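Local coordinates for protein mialostatin (Ixodes ricinus, PDB 6ZTK) that inhibits cysteine cathepsins of the tick midgut and of the host, and so restrains the digestion of blood proteins, at residues A[44-49]-A[117-122]; A[49-54]-A[131-136]. All blocks are in the same frame, centred on the assembly; numbering follows the deposited sequence.

Contact 1. Residues A[44-49]-A[117-122]. With TRT (fragment of triton X-100), chain C; SO4 (sulfate ion), chain D.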
ATOM      1  N   GLU A  44      -3.115  -5.077  -6.053  1.00 16.65           N
ATOM      2  CA  GLU A  44      -2.254  -3.888  -6.324  1.00 17.85           C
ATOM      3  C   GLU A  44      -3.006  -2.630  -5.891  1.00 17.99           C
ATOM      4  O   GLU A  44      -2.386  -1.690  -5.315  1.00 18.75           O
ATOM      5  CB  GLU A  44      -1.839  -3.848  -7.809  1.00 19.94           C
ATOM      6  CG  GLU A  44      -0.979  -5.017  -8.229  1.00 23.13           C
ATOM      7  CD  GLU A  44      -0.625  -5.125  -9.711  1.00 29.61           C
ATOM      8  OE1 GLU A  44      -1.297  -4.481 -10.513  1.00 33.45           O
ATOM      9  OE2 GLU A  44       0.315  -5.884 -10.030  1.00 33.19           O
ATOM     10  N   ASN A  45      -4.296  -2.550  -6.196  1.00 17.86           N
ATOM     11  CA  ASN A  45      -5.065  -1.325  -5.868  0.50 17.80           C
ATOM     12  C   ASN A  45      -5.201  -1.187  -4.340  1.00 16.35           C
ATOM     13  O   ASN A  45      -5.146  -0.078  -3.862  1.00 17.59           O
ATOM     14  CB  ASN A  45      -6.379  -1.338  -6.627  0.50 19.54           C
ATOM     15  CG  ASN A  45      -6.136  -1.145  -8.105  0.50 19.08           C
ATOM     16  OD1 ASN A  45      -5.113  -0.591  -8.506  0.50 26.01           O
ATOM     17  ND2 ASN A  45      -7.059  -1.636  -8.888  0.50 23.25           N
ATOM     18  N   LEU A  46      -5.373  -2.288  -3.582  1.00 15.42           N
ATOM     19  CA  LEU A  46      -5.361  -2.211  -2.115  1.00 15.71           C
ATOM     20  C   LEU A  46      -4.023  -1.691  -1.589  1.00 13.67           C
ATOM     21  O   LEU A  46      -4.001  -0.989  -0.557  1.00 14.80           O
ATOM     22  CB  LEU A  46      -5.685  -3.588  -1.517  1.00 15.24           C
ATOM     23  CG  LEU A  46      -7.122  -4.002  -1.694  1.00 18.57           C
ATOM     24  CD1 LEU A  46      -7.289  -5.475  -1.346  1.00 21.44           C
ATOM     25  CD2 LEU A  46      -7.976  -3.148  -0.776  1.00 18.88           C
ATOM     26  N   ALA A  47      -2.897  -2.043  -2.203  1.00 13.27           N
ATOM     27  CA  ALA A  47      -1.608  -1.474  -1.778  1.00 13.00           C
ATOM     28  C   ALA A  47      -1.554   0.026  -1.979  1.00 14.83           C
ATOM     29  O   ALA A  47      -1.065   0.756  -1.131  1.00 13.57           O
ATOM     30  CB  ALA A  47      -0.474  -2.200  -2.495  1.00 14.62           C
ATOM     31  N   HIS A  48      -2.091   0.494  -3.110  1.00 14.15           N
ATOM     32  CA  HIS A  48      -2.165   1.953  -3.349  1.00 15.61           C
ATOM     33  C   HIS A  48      -3.088   2.591  -2.291  1.00 14.63           C
ATOM     34  O   HIS A  48      -2.756   3.666  -1.783  1.00 14.88           O
ATOM     35  CB  HIS A  48      -2.633   2.246  -4.763  1.00 15.62           C
ATOM     36  CG  HIS A  48      -1.528   2.142  -5.764  1.00 18.05           C
ATOM     37  ND1 HIS A  48      -0.536   3.113  -5.878  1.00 17.33           N
ATOM     38  CD2 HIS A  48      -1.243   1.189  -6.686  1.00 17.64           C
ATOM     39  CE1 HIS A  48       0.353   2.695  -6.790  1.00 18.03           C
ATOM     40  NE2 HIS A  48      -0.038   1.520  -7.283  1.00 17.90           N
ATOM     41  N   TYR A  49      -4.182   1.916  -1.954  1.00 13.86           N
ATOM     42  CA  TYR A  49      -5.034   2.446  -0.874  1.00 14.37           C
ATOM     43  C   TYR A  49      -4.195   2.619   0.401  1.00 14.84           C
ATOM     44  O   TYR A  49      -4.205   3.647   1.061  1.00 13.86           O
ATOM     45  CB  TYR A  49      -6.285   1.624  -0.626  1.00 15.00           C
ATOM     46  CG  TYR A  49      -7.015   2.149   0.559  1.00 16.05           C
ATOM     47  CD1 TYR A  49      -7.691   3.363   0.524  1.00 18.36           C
ATOM     48  CD2 TYR A  49      -7.015   1.437   1.751  1.00 18.96           C
ATOM     49  CE1 TYR A  49      -8.346   3.853   1.662  1.00 20.53           C
ATOM     50  CE2 TYR A  49      -7.687   1.911   2.859  1.00 19.88           C
ATOM     51  CZ  TYR A  49      -8.288   3.137   2.832  1.00 22.35           C
ATOM     52  OH  TYR A  49      -8.939   3.583   3.982  1.00 24.25           O
ATOM     53  N   SER A 117       1.463  -4.123   5.179  1.00 12.61           N
ATOM     54  CA  SER A 117       0.222  -3.459   5.642  1.00 12.72           C
ATOM     55  C   SER A 117      -0.896  -4.473   5.670  1.00 13.12           C
ATOM     56  O   SER A 117      -1.008  -5.261   4.743  1.00 13.52           O
ATOM     57  CB  SER A 117      -0.116  -2.306   4.736  1.00 13.50           C
ATOM     58  OG  SER A 117      -1.290  -1.632   5.167  1.00 13.70           O
ATOM     59  N   ILE A 118      -1.674  -4.466   6.772  1.00 12.93           N
ATOM     60  CA  ILE A 118      -2.896  -5.282   6.842  1.00 13.84           C
ATOM     61  C   ILE A 118      -4.109  -4.374   6.643  1.00 14.69           C
ATOM     62  O   ILE A 118      -4.201  -3.378   7.348  1.00 14.19           O
ATOM     63  CB  ILE A 118      -2.971  -6.044   8.156  1.00 15.80           C
ATOM     64  CG1 ILE A 118      -1.807  -7.027   8.244  1.00 17.15           C
ATOM     65  CG2 ILE A 118      -4.296  -6.740   8.237  1.00 17.69           C
ATOM     66  CD1 ILE A 118      -1.656  -7.662   9.614  1.00 19.26           C
ATOM     67  N   ILE A 119      -4.974  -4.762   5.732  1.00 14.19           N
ATOM     68  CA  ILE A 119      -6.213  -4.018   5.426  1.00 15.58           C
ATOM     69  C   ILE A 119      -7.401  -4.912   5.786  1.00 15.24           C
ATOM     70  O   ILE A 119      -7.489  -6.052   5.298  1.00 14.91           O
ATOM     71  CB  ILE A 119      -6.247  -3.581   3.975  1.00 16.51           C
ATOM     72  CG1 ILE A 119      -5.027  -2.719   3.651  1.00 21.44           C
ATOM     73  CG2 ILE A 119      -7.532  -2.834   3.687  1.00 16.72           C
ATOM     74  CD1 ILE A 119      -5.086  -2.242   2.256  1.00 27.86           C
ATOM     75  N   TYR A 120      -8.283  -4.354   6.593  1.00 14.68           N
ATOM     76  CA  TYR A 120      -9.578  -4.996   6.937  1.00 14.45           C
ATOM     77  C   TYR A 120     -10.632  -4.507   5.954  1.00 14.46           C
ATOM     78  O   TYR A 120     -10.742  -3.282   5.750  1.00 15.40           O
ATOM     79  CB  TYR A 120      -9.953  -4.611   8.347  1.00 14.74           C
ATOM     80  CG  TYR A 120     -11.330  -4.971   8.788  1.00 16.07           C
ATOM     81  CD1 TYR A 120     -11.658  -6.274   9.080  1.00 15.88           C
ATOM     82  CD2 TYR A 120     -12.274  -3.987   8.952  1.00 18.17           C
ATOM     83  CE1 TYR A 120     -12.917  -6.644   9.505  1.00 16.31           C
ATOM     84  CE2 TYR A 120     -13.557  -4.331   9.386  1.00 20.03           C
ATOM     85  CZ  TYR A 120     -13.865  -5.653   9.666  1.00 18.48           C
ATOM     86  OH  TYR A 120     -15.120  -5.971  10.130  1.00 23.55           O
ATOM     87  N   THR A 121     -11.398  -5.400   5.371  1.00 13.08           N
ATOM     88  CA  THR A 121     -12.499  -4.982   4.481  1.00 15.43           C
ATOM     89  C   THR A 121     -13.791  -5.675   4.853  1.00 16.14           C
ATOM     90  O   THR A 121     -13.806  -6.802   5.382  1.00 14.24           O
ATOM     91  CB  THR A 121     -12.169  -5.282   3.019  1.00 15.13           C
ATOM     92  OG1 THR A 121     -12.258  -6.675   2.715  1.00 15.08           O
ATOM     93  CG2 THR A 121     -10.803  -4.790   2.620  1.00 16.73           C
ATOM     94  N   VAL A 122     -14.892  -4.990   4.532  1.00 16.84           N
ATOM     95  CA  VAL A 122     -16.250  -5.579   4.630  1.00 17.19           C
ATOM     96  C   VAL A 122     -16.861  -5.383   3.248  1.00 18.38           C
ATOM     97  O   VAL A 122     -17.328  -4.301   2.903  1.00 21.37           O
ATOM     98  CB  VAL A 122     -17.053  -4.979   5.785  1.00 17.85           C
ATOM     99  CG1 VAL A 122     -18.387  -5.702   5.848  1.00 20.35           C
ATOM    100  CG2 VAL A 122     -16.330  -4.997   7.111  1.00 20.25           C
TER
HETATM  101  O24 TRT C 501     -11.030   0.226  17.213  0.50 26.37           O
HETATM  102  C23 TRT C 501     -11.839   0.041  16.088  0.50 30.51           C
HETATM  103  C22 TRT C 501     -11.030   0.455  14.883  0.50 33.55           C
HETATM  104  O21 TRT C 501     -10.985  -0.603  13.928  0.50 30.06           O
HETATM  105  C20 TRT C 501      -9.909  -1.519  14.105  0.50 26.66           C
HETATM  106  C19 TRT C 501     -10.459  -2.926  14.206  0.50 26.39           C
HETATM  107  O18 TRT C 501     -11.231  -3.226  13.049  0.50 24.14           O
HETATM  108  C17 TRT C 501     -12.129  -4.327  13.225  0.50 20.53           C
HETATM  109  C16 TRT C 501     -11.500  -5.655  12.821  0.50 21.48           C
HETATM  110  O15 TRT C 501     -10.085  -5.606  13.046  0.50 19.11           O
HETATM  111  C12 TRT C 501      -9.374  -6.785  13.121  0.50 16.29           C
HETATM  112  C13 TRT C 501      -9.622  -7.873  12.302  0.50 15.63           C
HETATM  113  C14 TRT C 501      -8.859  -9.028  12.424  0.50 16.83           C
HETATM  114  C11 TRT C 501      -8.339  -6.846  14.030  0.50 15.54           C
HETATM  115  C10 TRT C 501      -7.568  -7.989  14.119  0.50 14.90           C
HETATM  116  C9  TRT C 501      -7.818  -9.116  13.352  0.50 15.54           C
HETATM  117  C6  TRT C 501      -7.023 -10.414  13.569  0.50 15.81           C
HETATM  118  C8  TRT C 501      -7.963 -11.160  14.517  0.50 16.90           C
HETATM  119  C7  TRT C 501      -5.693 -10.248  14.321  0.50 15.40           C
HETATM  120  C5  TRT C 501      -6.944 -11.344  12.330  0.50 15.22           C
HETATM  121  C1  TRT C 501      -5.975 -11.106  11.152  0.50 15.08           C
HETATM  122  C2  TRT C 501      -4.580 -11.567  11.555  0.50 16.56           C
HETATM  123  C4  TRT C 501      -5.922  -9.640  10.767  0.50 15.21           C
HETATM  124  C3  TRT C 501      -6.449 -11.908   9.935  0.50 14.40           C
HETATM  125  S   SO4 D 502       1.155  -0.982  -9.248  1.00107.04           S
HETATM  126  O1  SO4 D 502       1.710   0.141  -8.526  1.00 90.21           O
HETATM  127  O2  SO4 D 502       1.514  -2.226  -8.595  1.00 94.98           O
HETATM  128  O3  SO4 D 502       1.699  -0.966 -10.581  1.00108.80           O
HETATM  129  O4  SO4 D 502      -0.289  -0.876  -9.321  1.00 69.13           O
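Apolar helix-on-sheet packing joins Leu46 and Tyr49 of helix 41-52 to Ile119 of strand 113-122, at the heart of the cystatin fold, in which an antiparallel sheet wraps around one helix. The contact is small, about 158 Å² of buried surface, and it turns on a single methyl group. Ile119 holds CG1 anti to its carbonyl carbon (chi1 -58°) and continues extended to CD1, a rotamer that carries the delta methyl out from the strand toward the helix. There it meets backbone as well as side chain: CD1 of Ile119 lies 3.3 Å from the carbonyl O of Leu46 and 4.1 Å from CB of the same residue. Three residues on from Leu46, Tyr49 carries CG anti to the backbone N (chi1 175°), which brings CD2 to 4.2 Å from Ile119 CD1. The methyl therefore sits at the rim of the phenol ring, near its plane, rather than over a face. His48 and Tyr120 meet bound molecules instead. A sulfate ion, probably from the crystallisation liquor, lies off the imidazole edge of His48, its O1 an unusually short 2.5 Å from the donating NE2, while ND1 is held by the hydroxyl of Tyr99. On the strand, Tyr120 offers one ring face to the bound Triton X-100 fragment, whose C16 lies 3.7 Å above the ring centre. Around the contact, Leu46 also packs on Tyr80 and Leu82 of strand 78-92, Tyr49 touches Val130 of strand 127-136, and Ala47 rests on Val64 of strand 60-74.

Contact 2. Residues A[49-54]-A[131-136]. With TRT (fragment of triton X-100), chain C.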
ATOM      1  N   TYR A  49      -4.182   1.916  -1.954  1.00 13.86           N
ATOM      2  CA  TYR A  49      -5.034   2.446  -0.874  1.00 14.37           C
ATOM      3  C   TYR A  49      -4.195   2.619   0.401  1.00 14.84           C
ATOM      4  O   TYR A  49      -4.205   3.647   1.061  1.00 13.86           O
ATOM      5  CB  TYR A  49      -6.285   1.624  -0.626  1.00 15.00           C
ATOM      6  CG  TYR A  49      -7.015   2.149   0.559  1.00 16.05           C
ATOM      7  CD1 TYR A  49      -7.691   3.363   0.524  1.00 18.36           C
ATOM      8  CD2 TYR A  49      -7.015   1.437   1.751  1.00 18.96           C
ATOM      9  CE1 TYR A  49      -8.346   3.853   1.662  1.00 20.53           C
ATOM     10  CE2 TYR A  49      -7.687   1.911   2.859  1.00 19.88           C
ATOM     11  CZ  TYR A  49      -8.288   3.137   2.832  1.00 22.35           C
ATOM     12  OH  TYR A  49      -8.939   3.583   3.982  1.00 24.25           O
ATOM     13  N   ALA A  50      -3.429   1.581   0.770  1.00 13.41           N
ATOM     14  CA  ALA A  50      -2.661   1.613   2.010  1.00 13.56           C
ATOM     15  C   ALA A  50      -1.717   2.802   1.991  1.00 13.94           C
ATOM     16  O   ALA A  50      -1.593   3.538   2.947  1.00 13.90           O
ATOM     17  CB  ALA A  50      -1.908   0.305   2.174  1.00 13.24           C
ATOM     18  N   VAL A  51      -0.939   2.984   0.908  1.00 12.48           N
ATOM     19  CA  VAL A  51       0.073   4.101   0.873  0.50 13.45           C
ATOM     20  C   VAL A  51      -0.639   5.451   0.947  1.00 13.74           C
ATOM     21  O   VAL A  51      -0.069   6.366   1.556  1.00 15.11           O
ATOM     22  CB  VAL A  51       1.036   4.114  -0.344  0.50 13.54           C
ATOM     23  CG1 VAL A  51       1.826   2.838  -0.422  0.50 12.74           C
ATOM     24  CG2 VAL A  51       0.438   4.488  -1.679  0.50 14.68           C
ATOM     25  N   SER A  52      -1.851   5.519   0.446  1.00 13.50           N
ATOM     26  CA  SER A  52      -2.608   6.812   0.437  1.00 15.97           C
ATOM     27  C   SER A  52      -2.931   7.233   1.871  1.00 16.43           C
ATOM     28  O   SER A  52      -3.260   8.426   2.062  1.00 17.35           O
ATOM     29  CB  SER A  52      -3.832   6.722  -0.365  1.00 16.14           C
ATOM     30  OG  SER A  52      -4.927   6.109   0.253  1.00 16.01           O
ATOM     31  N   THR A  53      -2.915   6.320   2.843  1.00 14.57           N
ATOM     32  CA  THR A  53      -3.306   6.640   4.248  1.00 15.04           C
ATOM     33  C   THR A  53      -2.111   7.144   5.056  1.00 16.20           C
ATOM     34  O   THR A  53      -2.276   7.501   6.241  1.00 17.03           O
ATOM     35  CB  THR A  53      -3.971   5.428   4.910  1.00 14.45           C
ATOM     36  OG1 THR A  53      -2.943   4.442   5.166  1.00 15.29           O
ATOM     37  CG2 THR A  53      -5.122   4.868   4.136  1.00 14.74           C
ATOM     38  N   GLN A  54      -0.867   7.136   4.517  1.00 14.33           N
ATOM     39  CA  GLN A  54       0.347   7.362   5.291  1.00 14.29           C
ATOM     40  C   GLN A  54       0.896   8.754   5.032  1.00 14.42           C
ATOM     41  O   GLN A  54       1.488   9.014   3.963  1.00 17.05           O
ATOM     42  CB  GLN A  54       1.312   6.232   5.018  1.00 16.79           C
ATOM     43  CG  GLN A  54       0.722   4.867   5.316  1.00 16.66           C
ATOM     44  CD  GLN A  54       0.455   4.684   6.800  1.00 15.62           C
ATOM     45  OE1 GLN A  54       1.365   4.799   7.607  1.00 19.57           O
ATOM     46  NE2 GLN A  54      -0.777   4.447   7.138  1.00 17.07           N
ATOM     47  N   LEU A 131      -5.299  -1.473   9.080  1.00 13.53           N
ATOM     48  CA  LEU A 131      -5.068  -1.809  10.513  1.00 14.43           C
ATOM     49  C   LEU A 131      -3.617  -1.600  10.925  1.00 16.55           C
ATOM     50  O   LEU A 131      -3.345  -1.302  12.085  1.00 16.90           O
ATOM     51  CB  LEU A 131      -5.440  -3.263  10.749  1.00 14.23           C
ATOM     52  CG  LEU A 131      -6.884  -3.664  10.488  1.00 15.53           C
ATOM     53  CD1 LEU A 131      -7.077  -5.139  10.837  1.00 16.76           C
ATOM     54  CD2 LEU A 131      -7.804  -2.776  11.293  1.00 16.77           C
ATOM     55  N   SER A 132      -2.678  -1.799  10.007  1.00 14.11           N
ATOM     56  CA  SER A 132      -1.255  -1.686  10.319  1.00 14.72           C
ATOM     57  C   SER A 132      -0.509  -1.252   9.053  1.00 13.47           C
ATOM     58  O   SER A 132      -0.969  -1.586   7.948  1.00 13.48           O
ATOM     59  CB  SER A 132      -0.704  -2.995  10.863  1.00 16.65           C
ATOM     60  OG  SER A 132      -0.729  -3.979   9.904  1.00 19.62           O
ATOM     61  N   TYR A 133       0.619  -0.578   9.261  1.00 14.32           N
ATOM     62  CA  TYR A 133       1.514  -0.194   8.119  1.00 13.15           C
ATOM     63  C   TYR A 133       2.883  -0.001   8.715  1.00 13.68           C
ATOM     64  O   TYR A 133       3.064   0.916   9.560  1.00 15.91           O
ATOM     65  CB  TYR A 133       0.965   1.058   7.433  1.00 13.93           C
ATOM     66  CG  TYR A 133       1.696   1.443   6.165  1.00 13.07           C
ATOM     67  CD1 TYR A 133       2.952   2.035   6.198  1.00 13.77           C
ATOM     68  CD2 TYR A 133       1.064   1.292   4.955  1.00 14.32           C
ATOM     69  CE1 TYR A 133       3.580   2.418   5.018  1.00 15.13           C
ATOM     70  CE2 TYR A 133       1.672   1.695   3.756  1.00 14.15           C
ATOM     71  CZ  TYR A 133       2.935   2.228   3.813  1.00 13.92           C
ATOM     72  OH  TYR A 133       3.528   2.626   2.622  1.00 15.80           O
ATOM     73  N   HIS A 134       3.832  -0.842   8.338  1.00 13.44           N
ATOM     74  CA  HIS A 134       5.192  -0.726   8.860  1.00 14.83           C
ATOM     75  C   HIS A 134       6.205  -1.025   7.766  1.00 14.66           C
ATOM     76  O   HIS A 134       5.965  -1.945   7.015  1.00 15.30           O
ATOM     77  CB  HIS A 134       5.400  -1.677  10.037  1.00 15.74           C
ATOM     78  CG  HIS A 134       6.758  -1.563  10.631  1.00 21.75           C
ATOM     79  ND1 HIS A 134       7.784  -2.455  10.307  1.00 25.52           N
ATOM     80  CD2 HIS A 134       7.290  -0.639  11.461  1.00 24.60           C
ATOM     81  CE1 HIS A 134       8.876  -2.089  10.967  1.00 26.82           C
ATOM     82  NE2 HIS A 134       8.609  -0.990  11.646  1.00 25.48           N
ATOM     83  N   CYS A 135       7.312  -0.295   7.799  1.00 14.34           N
ATOM     84  CA  CYS A 135       8.333  -0.449   6.751  1.00 15.91           C
ATOM     85  C   CYS A 135       9.708  -0.576   7.354  1.00 16.24           C
ATOM     86  O   CYS A 135       9.981  -0.100   8.456  1.00 18.29           O
ATOM     87  CB  CYS A 135       8.348   0.706   5.765  1.00 15.70           C
ATOM     88  SG  CYS A 135       6.696   1.187   5.197  1.00 17.89           S
ATOM     89  N   ASP A 136      10.571  -1.168   6.545  1.00 16.59           N
ATOM     90  CA  ASP A 136      12.031  -1.196   6.750  1.00 17.81           C
ATOM     91  C   ASP A 136      12.714  -0.632   5.518  1.00 18.90           C
ATOM     92  O   ASP A 136      12.187  -0.747   4.420  1.00 17.25           O
ATOM     93  CB  ASP A 136      12.503  -2.630   6.973  1.00 21.04           C
ATOM     94  CG  ASP A 136      11.962  -3.274   8.248  1.00 26.13           C
ATOM     95  OD1 ASP A 136      12.015  -2.605   9.298  1.00 28.46           O
ATOM     96  OD2 ASP A 136      11.445  -4.372   8.146  1.00 32.22           O
TER
HETATM   97  O24 TRT C 501     -11.030   0.226  17.213  0.50 26.37           O
HETATM   98  C23 TRT C 501     -11.839   0.041  16.088  0.50 30.51           C
HETATM   99  C22 TRT C 501     -11.030   0.455  14.883  0.50 33.55           C
HETATM  100  O21 TRT C 501     -10.985  -0.603  13.928  0.50 30.06           O
HETATM  101  C20 TRT C 501      -9.909  -1.519  14.105  0.50 26.66           C
HETATM  102  C19 TRT C 501     -10.459  -2.926  14.206  0.50 26.39           C
HETATM  103  O18 TRT C 501     -11.231  -3.226  13.049  0.50 24.14           O
HETATM  104  C17 TRT C 501     -12.129  -4.327  13.225  0.50 20.53           C
HETATM  105  C16 TRT C 501     -11.500  -5.655  12.821  0.50 21.48           C
HETATM  106  O15 TRT C 501     -10.085  -5.606  13.046  0.50 19.11           O
HETATM  107  C12 TRT C 501      -9.374  -6.785  13.121  0.50 16.29           C
HETATM  108  C13 TRT C 501      -9.622  -7.873  12.302  0.50 15.63           C
HETATM  109  C14 TRT C 501      -8.859  -9.028  12.424  0.50 16.83           C
HETATM  110  C11 TRT C 501      -8.339  -6.846  14.030  0.50 15.54           C
HETATM  111  C10 TRT C 501      -7.568  -7.989  14.119  0.50 14.90           C
HETATM  112  C9  TRT C 501      -7.818  -9.116  13.352  0.50 15.54           C
HETATM  113  C6  TRT C 501      -7.023 -10.414  13.569  0.50 15.81           C
HETATM  114  C8  TRT C 501      -7.963 -11.160  14.517  0.50 16.90           C
HETATM  115  C7  TRT C 501      -5.693 -10.248  14.321  0.50 15.40           C
HETATM  116  C5  TRT C 501      -6.944 -11.344  12.330  0.50 15.22           C
HETATM  117  C1  TRT C 501      -5.975 -11.106  11.152  0.50 15.08           C
HETATM  118  C2  TRT C 501      -4.580 -11.567  11.555  0.50 16.56           C
HETATM  119  C4  TRT C 501      -5.922  -9.640  10.767  0.50 15.21           C
HETATM  120  C3  TRT C 501      -6.449 -11.908   9.935  0.50 14.40           C
HETATM  121  O   HOH W   1       1.597   3.389  10.229  1.00 37.75           O
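The carbonyl O of Ala50, which comes within 3.8 Å of CE2 of Tyr133, is gripped twice by Thr53: the side-chain OG1 donates to it at 2.8 Å, and the backbone N bonds to it as well. That hydroxyl in turn accepts from Gln54, whose NE2 reaches Thr53 OG1 at 2.9 Å along a nearly straight line (172°), with the oxygen in the amide plane. The relay fixes the rotation of the Gln54 amide and lays it on Tyr133. Turned about CB-CG (chi2 -66°), the glutamine chain sets CG 3.4 Å from the ring centroid, almost exactly on the ring normal, a CH-pi contact, while the amide plane continues over CG and CD1 of the ring, only 14° from parallel. In cystatin terms, this is the C-terminal part of the central helix and the chain that follows, seated on the edge strand 127-136 of the sheet. A water donates to both Gln54 OE1 and Tyr133 O, tying the amide to the strand backbone. The ring of Tyr133 lies between helix and sheet, where CB of Ala50 packs at 4.2 Å from CE2 of Tyr133. Further along the strand, Cys135 is linked by a disulfide to Cys115 of strand 113-122, and Leu131 touches the Triton X-100 fragment with both delta methyls.

Overall arrangement
Contacts 1 and 2 show how one helix can be seated on two neighbouring strands by successive turns. Their centres lie about 9 Å apart, and Tyr49 belongs to both segments of the helix. Strands 113-122 and 127-136 are themselves joined between the contacts: Ile118 O lies 2.8 Å from Leu131 N, a probable hydrogen bond, at the classic beta bulge where Leu131 and Ser132 both face Ile118. Ser117 OG packs 3.6 Å from Ala50 CB on the helix and bonds to Ser132 O on the neighbouring strand. On the sheet face turned from the helix, Tyr120 of contact 1 and Leu131 of contact 2 line the Triton X-100 pocket, which Trp33, Gln73 and Arg129 complete.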